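Local coordinates for protein N-acetylneuraminate lyase (Fusobacterium nucleatum subsp. nucleatum ATCC 25586, PDB 5ZKA) that is a lyase of the dihydrodipicolinate synthetase family, whose members are built on a TIM barrel, at residues T121-K126 / F154-N159; A92-I97 / K115-V120; N100-L105 / E137-E142. All coordinates share one frame; numbering follows the deposited sequence.

Overall arrangement
All three contacts lie in one TIM barrel, from strand 89-93 to the loop that follows helix 153-156. Contact 2 joins the parallel neighbours 89-93 and 117-120. Contact 3 packs the helices after these strands, 99-112 and 129-143; its centre lies about 9 Å from that of contact 2, and the two touch through Leu-117 and Ile-139. Contact 1, centred about 15 Å from contact 2, joins the loop after strand 117-120 to the end of helix 153-156 and the turn beyond. Both segments of contact 2 precede those of contact 1; contact 3 alternates with both. Together they tie successive units at three levels: sheet, helix layer and loops at the C-terminal ends of the strands.

Contact 1 (T121-K126 / F154-N159); sequences TPFYYK and FLTGVN
Two water bridges supply the polar links between 121-126 and 154-159, as no direct hydrogen bond crosses. The first water lies 2.5 Å from Thr-121 OG1 and 2.8 Å from Thr-156 OG1. Both hydroxyls sit between their own backbone N and carbonyl carbon (chi1 57° and 65°), a rotation that brings each to the same water although the two side chains cross at about a right angle. The second water accepts from Tyr-124 N and donates to Thr-156 O, so Thr-156 is bridged through its side chain and its carbonyl.

Within its own segment, Thr-156 OG1 accepts from Val-158 N at 3.1 Å, closing an ST turn; it is also hydrogen-bonded to Ile-152 O. These bonds fix the hydroxyl's rotation just where the helix ends and Gly-157 turns to positive phi.

Van der Waals contact surrounds the waters. Thr-121 and Val-158 meet tip to tip, the polar OG1 lying 3.7 Å from Val-158 CB and Thr-121 CB 4.1 Å from Val-158 CG1. Phe-123 touches through its root: its CB is 3.9 Å from Thr-156 CB, while the ring leads away and meets Thr-156 CG2 only obliquely. Pro-122 and Val-158 pack on Ile-132 of helix 129-143.

Such contact between the segments that follow the adjacent parallel strands 117-120 and 147-150 is typical of the C-terminal rim of a TIM barrel.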
loop_
_atom_site.group_PDB
_atom_site.type_symbol
_atom_site.label_atom_id
_atom_site.label_comp_id
_atom_site.label_asym_id
_atom_site.label_seq_id
_atom_site.Cartn_x
_atom_site.Cartn_y
_atom_site.Cartn_z
ATOM N N THR A 121 -13.912 -9.929 -12.047
ATOM C CA THR A 121 -15.179 -9.214 -12.036
ATOM C C THR A 121 -15.602 -8.915 -13.474
ATOM O O THR A 121 -14.762 -8.546 -14.303
ATOM C CB THR A 121 -15.070 -7.914 -11.233
ATOM O OG1 THR A 121 -14.021 -7.098 -11.773
ATOM C CG2 THR A 121 -14.763 -8.215 -9.764
ATOM N N PRO A 122 -16.876 -9.097 -13.825
ATOM C CA PRO A 122 -17.294 -8.766 -15.193
ATOM C C PRO A 122 -17.054 -7.283 -15.449
ATOM O O PRO A 122 -17.236 -6.449 -14.562
ATOM C CB PRO A 122 -18.788 -9.126 -15.217
ATOM C CG PRO A 122 -19.207 -9.095 -13.803
ATOM C CD PRO A 122 -18.014 -9.499 -12.979
ATOM N N PHE A 123 -16.602 -6.962 -16.659
ATOM C CA PHE A 123 -16.063 -5.637 -16.950
ATOM C C PHE A 123 -16.594 -5.178 -18.309
ATOM O O PHE A 123 -17.451 -5.830 -18.912
ATOM C CB PHE A 123 -14.525 -5.670 -16.879
ATOM C CG PHE A 123 -13.892 -6.691 -17.792
ATOM C CD1 PHE A 123 -13.682 -7.995 -17.366
ATOM C CD2 PHE A 123 -13.493 -6.337 -19.071
ATOM C CE1 PHE A 123 -13.097 -8.937 -18.206
ATOM C CE2 PHE A 123 -12.898 -7.268 -19.915
ATOM C CZ PHE A 123 -12.712 -8.570 -19.482
ATOM N N TYR A 124 -16.058 -4.042 -18.776
ATOM C CA TYR A 124 -16.486 -3.271 -19.942
ATOM C C TYR A 124 -17.823 -2.594 -19.650
ATOM O O TYR A 124 -17.860 -1.377 -19.430
ATOM C CB TYR A 124 -16.560 -4.113 -21.221
ATOM C CG TYR A 124 -16.821 -3.267 -22.456
ATOM C CD1 TYR A 124 -15.797 -2.524 -23.056
ATOM C CD2 TYR A 124 -18.092 -3.181 -23.000
ATOM C CE1 TYR A 124 -16.042 -1.737 -24.184
ATOM C CE2 TYR A 124 -18.351 -2.391 -24.119
ATOM C CZ TYR A 124 -17.329 -1.672 -24.704
ATOM O OH TYR A 124 -17.609 -0.899 -25.811
ATOM N N TYR A 125 -18.917 -3.355 -19.630
ATOM C CA TYR A 125 -20.184 -2.777 -19.202
ATOM C C TYR A 125 -20.110 -2.414 -17.725
ATOM O O TYR A 125 -19.352 -3.007 -16.957
ATOM C CB TYR A 125 -21.339 -3.744 -19.445
ATOM C CG TYR A 125 -21.525 -4.086 -20.896
ATOM C CD1 TYR A 125 -22.163 -3.197 -21.756
ATOM C CD2 TYR A 125 -21.063 -5.294 -21.414
ATOM C CE1 TYR A 125 -22.341 -3.509 -23.097
ATOM C CE2 TYR A 125 -21.248 -5.616 -22.755
ATOM C CZ TYR A 125 -21.869 -4.722 -23.590
ATOM O OH TYR A 125 -22.047 -5.026 -24.924
ATOM N N LYS A 126 -20.902 -1.419 -17.327
ATOM C CA LYS A 126 -20.889 -0.973 -15.933
ATOM C C LYS A 126 -21.938 -1.763 -15.151
ATOM O O LYS A 126 -23.009 -1.265 -14.812
ATOM C CB LYS A 126 -21.122 0.533 -15.848
ATOM C CG LYS A 126 -20.114 1.374 -16.636
ATOM C CD LYS A 126 -18.725 1.327 -16.005
ATOM C CE LYS A 126 -17.781 2.354 -16.631
ATOM N NZ LYS A 126 -16.385 2.194 -16.140
ATOM N N PHE A 154 -7.325 -1.909 -11.463
ATOM C CA PHE A 154 -6.503 -1.167 -12.414
ATOM C C PHE A 154 -6.874 -1.491 -13.855
ATOM O O PHE A 154 -6.750 -0.629 -14.734
ATOM C CB PHE A 154 -5.019 -1.457 -12.177
ATOM C CG PHE A 154 -4.107 -0.722 -13.124
ATOM C CD1 PHE A 154 -4.121 0.670 -13.181
ATOM C CD2 PHE A 154 -3.248 -1.417 -13.964
ATOM C CE1 PHE A 154 -3.290 1.356 -14.055
ATOM C CE2 PHE A 154 -2.415 -0.739 -14.841
ATOM C CZ PHE A 154 -2.434 0.648 -14.886
ATOM N N LEU A 155 -7.318 -2.722 -14.124
ATOM C CA LEU A 155 -7.714 -3.133 -15.466
ATOM C C LEU A 155 -9.222 -3.074 -15.696
ATOM O O LEU A 155 -9.655 -2.707 -16.793
ATOM C CB LEU A 155 -7.216 -4.554 -15.757
ATOM C CG LEU A 155 -5.699 -4.777 -15.743
ATOM C CD1 LEU A 155 -5.374 -6.175 -16.269
ATOM C CD2 LEU A 155 -4.969 -3.691 -16.540
ATOM N N THR A 156 -10.037 -3.421 -14.692
ATOM C CA THR A 156 -11.489 -3.464 -14.875
ATOM C C THR A 156 -12.189 -2.171 -14.481
ATOM O O THR A 156 -13.315 -1.927 -14.935
ATOM C CB THR A 156 -12.121 -4.589 -14.045
ATOM O OG1 THR A 156 -11.941 -4.302 -12.650
ATOM C CG2 THR A 156 -11.514 -5.946 -14.377
ATOM N N GLY A 157 -11.572 -1.362 -13.621
ATOM C CA GLY A 157 -12.261 -0.217 -13.054
ATOM C C GLY A 157 -13.307 -0.544 -12.012
ATOM O O GLY A 157 -14.063 0.351 -11.618
ATOM N N VAL A 158 -13.373 -1.791 -11.544
ATOM C CA VAL A 158 -14.398 -2.228 -10.597
ATOM C C VAL A 158 -13.795 -2.177 -9.196
ATOM O O VAL A 158 -12.901 -2.966 -8.869
ATOM C CB VAL A 158 -14.917 -3.636 -10.926
ATOM C CG1 VAL A 158 -15.781 -4.164 -9.788
ATOM C CG2 VAL A 158 -15.693 -3.632 -12.249
ATOM N N ASN A 159 -14.286 -1.257 -8.364
ATOM C CA ASN A 159 -13.786 -1.055 -7.007
ATOM C C ASN A 159 -14.804 -1.600 -6.012
ATOM O O ASN A 159 -15.918 -1.074 -5.905
ATOM C CB ASN A 159 -13.503 0.427 -6.750
ATOM C CG ASN A 159 -12.289 0.921 -7.520
ATOM O OD1 ASN A 159 -12.412 1.693 -8.475
ATOM N ND2 ASN A 159 -11.107 0.466 -7.113
HETATM O O HOH W 1 -12.079 -6.089 -10.465
HETATM O O HOH W 2 -14.124 -2.311 -17.567
#

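Contact 2 (A92-I97 / K115-V120); sequences AQVGSI and KCLSAV
Gln-93 starts with CG anti to its backbone N (chi1 -159°) and then bends sharply at chi2 (-74°), which carries the amide along the strand direction and over to 115-120. There OE1 takes two backbone N-H groups. Val-120 N approaches in the plane of the amide, 2.9 Å from Gln-93 OE1 with 154° at the hydrogen; Gly-95 N comes from above that plane, 2.9 Å from the same oxygen and more bent. The side-chain carbonyl thus continues the pairing after the regular strand 89-93 has ended, and NE2, bonded to Gly-59 O, holds the amide from its other end.

Before that point the backbones pair directly. Ala-92 N donates to Cys-116 O at 3.0 Å. Ser-118 N in turn donates to Ala-92 O at 2.8 Å, standing above the plane of its acceptor. Val-94 N gives to Ser-118 O, also at 2.8 Å, in a nearly straight bond that lies in the carbonyl plane.

Gly-95 then runs close against the neighbouring strand: its CA is 3.7 Å from Ala-119 CB and 4.0 Å from Val-120 N. On one face of the sheet Ala-92 and Leu-117 turn to Val-109 of helix 99-112. On the other, Ser-118 OG bonds to Ile-148 O and Tyr-57 OH, so this buried hydroxyl is satisfied.

Two parallel strands joined through helix 99-112 form the beta-alpha-beta unit that is repeated round a TIM barrel.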
loop_
_atom_site.group_PDB
_atom_site.type_symbol
_atom_site.label_atom_id
_atom_site.label_comp_id
_atom_site.label_asym_id
_atom_site.label_seq_id
_atom_site.Cartn_x
_atom_site.Cartn_y
_atom_site.Cartn_z
ATOM N N ALA A 92 -8.249 -22.434 -11.822
ATOM C CA ALA A 92 -8.622 -22.138 -13.197
ATOM C C ALA A 92 -9.429 -20.849 -13.220
ATOM O O ALA A 92 -10.526 -20.793 -12.653
ATOM C CB ALA A 92 -9.431 -23.293 -13.803
ATOM N N GLN A 93 -8.887 -19.818 -13.868
ATOM C CA GLN A 93 -9.605 -18.559 -14.054
ATOM C C GLN A 93 -10.539 -18.695 -15.254
ATOM O O GLN A 93 -10.073 -18.901 -16.379
ATOM C CB GLN A 93 -8.609 -17.418 -14.256
ATOM C CG GLN A 93 -9.164 -16.018 -13.951
ATOM C CD GLN A 93 -10.106 -15.523 -15.018
ATOM O OE1 GLN A 93 -11.142 -14.935 -14.726
ATOM N NE2 GLN A 93 -9.755 -15.765 -16.270
ATOM N N VAL A 94 -11.852 -18.592 -15.022
ATOM C CA VAL A 94 -12.847 -18.810 -16.068
ATOM C C VAL A 94 -13.729 -17.586 -16.308
ATOM O O VAL A 94 -14.660 -17.652 -17.112
ATOM C CB VAL A 94 -13.720 -20.043 -15.763
ATOM C CG1 VAL A 94 -12.855 -21.306 -15.672
ATOM C CG2 VAL A 94 -14.519 -19.831 -14.486
ATOM N N GLY A 95 -13.441 -16.459 -15.655
ATOM C CA GLY A 95 -14.291 -15.293 -15.787
ATOM C C GLY A 95 -14.207 -14.653 -17.160
ATOM O O GLY A 95 -13.262 -14.864 -17.924
ATOM N N SER A 96 -15.202 -13.814 -17.458
ATOM C CA SER A 96 -15.378 -13.280 -18.805
ATOM C C SER A 96 -16.528 -12.278 -18.768
ATOM O O SER A 96 -17.359 -12.305 -17.852
ATOM C CB SER A 96 -15.672 -14.410 -19.804
ATOM O OG SER A 96 -16.259 -13.931 -20.996
ATOM N N ILE A 97 -16.566 -11.383 -19.763
ATOM C CA ILE A 97 -17.733 -10.505 -19.898
ATOM C C ILE A 97 -18.963 -11.337 -20.227
ATOM O O ILE A 97 -20.088 -10.935 -19.916
ATOM C CB ILE A 97 -17.516 -9.419 -20.979
ATOM C CG1 ILE A 97 -16.212 -8.650 -20.751
ATOM C CG2 ILE A 97 -18.714 -8.426 -21.029
ATOM C CD1 ILE A 97 -15.815 -7.796 -21.957
ATOM N N LYS A 115 -9.964 -28.187 -9.011
ATOM C CA LYS A 115 -10.692 -28.203 -7.751
ATOM C C LYS A 115 -10.929 -26.803 -7.219
ATOM O O LYS A 115 -11.397 -26.646 -6.088
ATOM C CB LYS A 115 -9.945 -29.049 -6.714
ATOM C CG LYS A 115 -10.089 -30.554 -6.940
ATOM C CD LYS A 115 -11.558 -30.935 -7.038
ATOM C CE LYS A 115 -11.749 -32.423 -7.301
ATOM N NZ LYS A 115 -11.307 -33.267 -6.152
ATOM N N CYS A 116 -10.613 -25.783 -8.008
ATOM C CA CYS A 116 -10.875 -24.418 -7.596
ATOM C C CYS A 116 -10.907 -23.548 -8.841
ATOM O O CYS A 116 -10.059 -23.699 -9.731
ATOM C CB CYS A 116 -9.815 -23.914 -6.611
ATOM S SG CYS A 116 -10.243 -22.304 -5.911
ATOM N N LEU A 117 -11.894 -22.657 -8.895
ATOM C CA LEU A 117 -12.069 -21.694 -9.971
ATOM C C LEU A 117 -11.701 -20.306 -9.482
ATOM O O LEU A 117 -11.633 -20.042 -8.281
ATOM C CB LEU A 117 -13.522 -21.658 -10.466
ATOM C CG LEU A 117 -14.199 -22.958 -10.897
ATOM C CD1 LEU A 117 -15.632 -22.664 -11.373
ATOM C CD2 LEU A 117 -13.396 -23.611 -11.990
ATOM N N SER A 118 -11.480 -19.417 -10.443
ATOM C CA SER A 118 -11.390 -17.988 -10.192
ATOM C C SER A 118 -12.132 -17.285 -11.315
ATOM O O SER A 118 -12.341 -17.852 -12.388
ATOM C CB SER A 118 -9.928 -17.516 -10.116
ATOM O OG SER A 118 -9.830 -16.233 -9.537
ATOM N N ALA A 119 -12.554 -16.046 -11.070
ATOM C CA ALA A 119 -13.263 -15.321 -12.120
ATOM C C ALA A 119 -13.078 -13.830 -11.904
ATOM O O ALA A 119 -13.428 -13.313 -10.838
ATOM C CB ALA A 119 -14.751 -15.682 -12.139
ATOM N N VAL A 120 -12.551 -13.144 -12.922
ATOM C CA VAL A 120 -12.431 -11.694 -12.841
ATOM C C VAL A 120 -13.826 -11.076 -12.723
ATOM O O VAL A 120 -14.820 -11.628 -13.211
ATOM C CB VAL A 120 -11.676 -11.150 -14.065
ATOM C CG1 VAL A 120 -12.409 -11.518 -15.356
ATOM C CG2 VAL A 120 -11.459 -9.634 -13.950
#

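Contact 3 (N100-L105 / E137-E142); sequences NEAVEL and ETIVRE
Val-103 reaches segment 137-142 of helix 129-143 with its two methyls spread over different neighbours. CG1, anti to the backbone N (chi1 166°), meets Glu-142 CB at 3.7 Å, the side chains crossing obliquely. CG2, beside the backbone N, comes against Thr-138 CG2 at 4.1 Å, with these side chains about perpendicular, and also lies near the root of Ile-139. Val-103 therefore sits among Thr-138, Ile-139 and, about one turn further on, Glu-142.

Ile-139 reaches back across the interface. Its CG1 is anti to the carbonyl carbon and the chain runs on extended (chi2 168°), so that CD1 arrives at Ala-102, 3.8 Å from its CB. No hydrogen bond links the segments; the contact is made by methyl and methylene groups. Thr-138 presents its methyl, CG2 anti to the backbone N, while OG1 bonds to Asp-134 O of its own helix.

The axes of the two segments approach to 9.4 Å and cross at -31°, running in roughly the same direction. Beneath them lies the sheet: Ile-139 also packs on Leu-117 and Ala-119 of strand 117-120 and on Met-147 of strand 147-150, while Leu-105 faces helix 70-84, the neighbour on the far flank of helix 99-112.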
loop_
_atom_site.group_PDB
_atom_site.type_symbol
_atom_site.label_atom_id
_atom_site.label_comp_id
_atom_site.label_asym_id
_atom_site.label_seq_id
_atom_site.Cartn_x
_atom_site.Cartn_y
_atom_site.Cartn_z
ATOM N N ASN A 100 -22.297 -16.804 -19.961
ATOM C CA ASN A 100 -22.483 -18.131 -20.555
ATOM C C ASN A 100 -21.140 -18.809 -20.851
ATOM O O ASN A 100 -21.001 -20.032 -20.699
ATOM C CB ASN A 100 -23.309 -18.023 -21.834
ATOM C CG ASN A 100 -24.808 -17.837 -21.565
ATOM O OD1 ASN A 100 -25.225 -17.550 -20.443
ATOM N ND2 ASN A 100 -25.613 -17.989 -22.603
ATOM N N GLU A 101 -20.143 -18.033 -21.293
ATOM C CA GLU A 101 -18.810 -18.598 -21.499
ATOM C C GLU A 101 -18.179 -18.998 -20.172
ATOM O O GLU A 101 -17.536 -20.052 -20.075
ATOM C CB GLU A 101 -17.905 -17.597 -22.227
ATOM C CG GLU A 101 -16.510 -18.166 -22.551
ATOM C CD GLU A 101 -15.501 -17.107 -22.974
ATOM O OE1 GLU A 101 -15.735 -15.906 -22.702
ATOM O OE2 GLU A 101 -14.469 -17.486 -23.578
ATOM N N ALA A 102 -18.351 -18.162 -19.145
ATOM C CA ALA A 102 -17.754 -18.433 -17.842
ATOM C C ALA A 102 -18.284 -19.737 -17.257
ATOM O O ALA A 102 -17.521 -20.532 -16.691
ATOM C CB ALA A 102 -18.021 -17.257 -16.894
ATOM N N VAL A 103 -19.586 -19.981 -17.394
ATOM C CA VAL A 103 -20.166 -21.226 -16.897
ATOM C C VAL A 103 -19.687 -22.411 -17.728
ATOM O O VAL A 103 -19.345 -23.470 -17.186
ATOM C CB VAL A 103 -21.701 -21.124 -16.883
ATOM C CG1 VAL A 103 -22.326 -22.509 -16.709
ATOM C CG2 VAL A 103 -22.177 -20.147 -15.786
ATOM N N GLU A 104 -19.666 -22.257 -19.055
ATOM C CA GLU A 104 -19.181 -23.319 -19.930
ATOM C C GLU A 104 -17.749 -23.711 -19.581
ATOM O O GLU A 104 -17.426 -24.901 -19.451
ATOM C CB GLU A 104 -19.270 -22.864 -21.384
ATOM C CG GLU A 104 -18.727 -23.872 -22.385
ATOM C CD GLU A 104 -18.768 -23.354 -23.809
ATOM O OE1 GLU A 104 -19.629 -22.499 -24.107
ATOM O OE2 GLU A 104 -17.946 -23.804 -24.635
ATOM N N LEU A 105 -16.868 -22.721 -19.450
ATOM C CA LEU A 105 -15.480 -23.005 -19.091
ATOM C C LEU A 105 -15.379 -23.584 -17.684
ATOM O O LEU A 105 -14.550 -24.467 -17.425
ATOM C CB LEU A 105 -14.645 -21.732 -19.199
ATOM C CG LEU A 105 -14.341 -21.173 -20.588
ATOM C CD1 LEU A 105 -13.774 -19.759 -20.423
ATOM C CD2 LEU A 105 -13.340 -22.050 -21.309
ATOM N N GLU A 137 -22.322 -16.029 -8.039
ATOM C CA GLU A 137 -23.149 -17.100 -7.498
ATOM C C GLU A 137 -23.575 -18.067 -8.587
ATOM O O GLU A 137 -23.714 -19.267 -8.324
ATOM C CB GLU A 137 -24.369 -16.518 -6.781
ATOM C CG GLU A 137 -23.995 -15.502 -5.716
ATOM C CD GLU A 137 -24.636 -15.779 -4.379
ATOM O OE1 GLU A 137 -25.730 -15.234 -4.121
ATOM O OE2 GLU A 137 -24.035 -16.533 -3.585
ATOM N N THR A 138 -23.782 -17.563 -9.807
ATOM C CA THR A 138 -24.197 -18.427 -10.905
ATOM C C THR A 138 -23.081 -19.388 -11.298
ATOM O O THR A 138 -23.324 -20.581 -11.513
ATOM C CB THR A 138 -24.635 -17.580 -12.106
ATOM O OG1 THR A 138 -25.809 -16.821 -11.769
ATOM C CG2 THR A 138 -24.918 -18.454 -13.321
ATOM N N ILE A 139 -21.846 -18.893 -11.399
ATOM C CA ILE A 139 -20.751 -19.795 -11.739
ATOM C C ILE A 139 -20.612 -20.879 -10.680
ATOM O O ILE A 139 -20.414 -22.058 -11.000
ATOM C CB ILE A 139 -19.439 -19.011 -11.929
ATOM C CG1 ILE A 139 -19.611 -17.946 -13.020
ATOM C CG2 ILE A 139 -18.301 -19.978 -12.275
ATOM C CD1 ILE A 139 -18.465 -16.921 -13.088
ATOM N N VAL A 140 -20.705 -20.499 -9.403
ATOM C CA VAL A 140 -20.580 -21.478 -8.322
ATOM C C VAL A 140 -21.716 -22.489 -8.393
ATOM O O VAL A 140 -21.494 -23.708 -8.394
ATOM C CB VAL A 140 -20.545 -20.761 -6.960
ATOM C CG1 VAL A 140 -20.665 -21.760 -5.822
ATOM C CG2 VAL A 140 -19.270 -19.932 -6.832
ATOM N N ARG A 141 -22.948 -21.990 -8.488
ATOM C CA ARG A 141 -24.126 -22.856 -8.556
ATOM C C ARG A 141 -24.040 -23.845 -9.715
ATOM O O ARG A 141 -24.334 -25.037 -9.559
ATOM C CB ARG A 141 -25.372 -21.986 -8.684
ATOM C CG ARG A 141 -26.661 -22.742 -8.751
ATOM C CD ARG A 141 -27.839 -21.784 -8.649
ATOM N NE ARG A 141 -27.968 -20.932 -9.831
ATOM C CZ ARG A 141 -27.770 -19.614 -9.828
ATOM N NH1 ARG A 141 -27.435 -18.995 -8.705
ATOM N NH2 ARG A 141 -27.918 -18.917 -10.946
ATOM N N GLU A 142 -23.649 -23.366 -10.894
ATOM C CA GLU A 142 -23.693 -24.204 -12.084
ATOM C C GLU A 142 -22.527 -25.184 -12.167
ATOM O O GLU A 142 -22.636 -26.191 -12.877
ATOM C CB GLU A 142 -23.729 -23.323 -13.334
ATOM C CG GLU A 142 -25.002 -22.498 -13.471
ATOM C CD GLU A 142 -26.219 -23.355 -13.829
ATOM O OE1 GLU A 142 -26.112 -24.196 -14.750
ATOM O OE2 GLU A 142 -27.279 -23.186 -13.188
#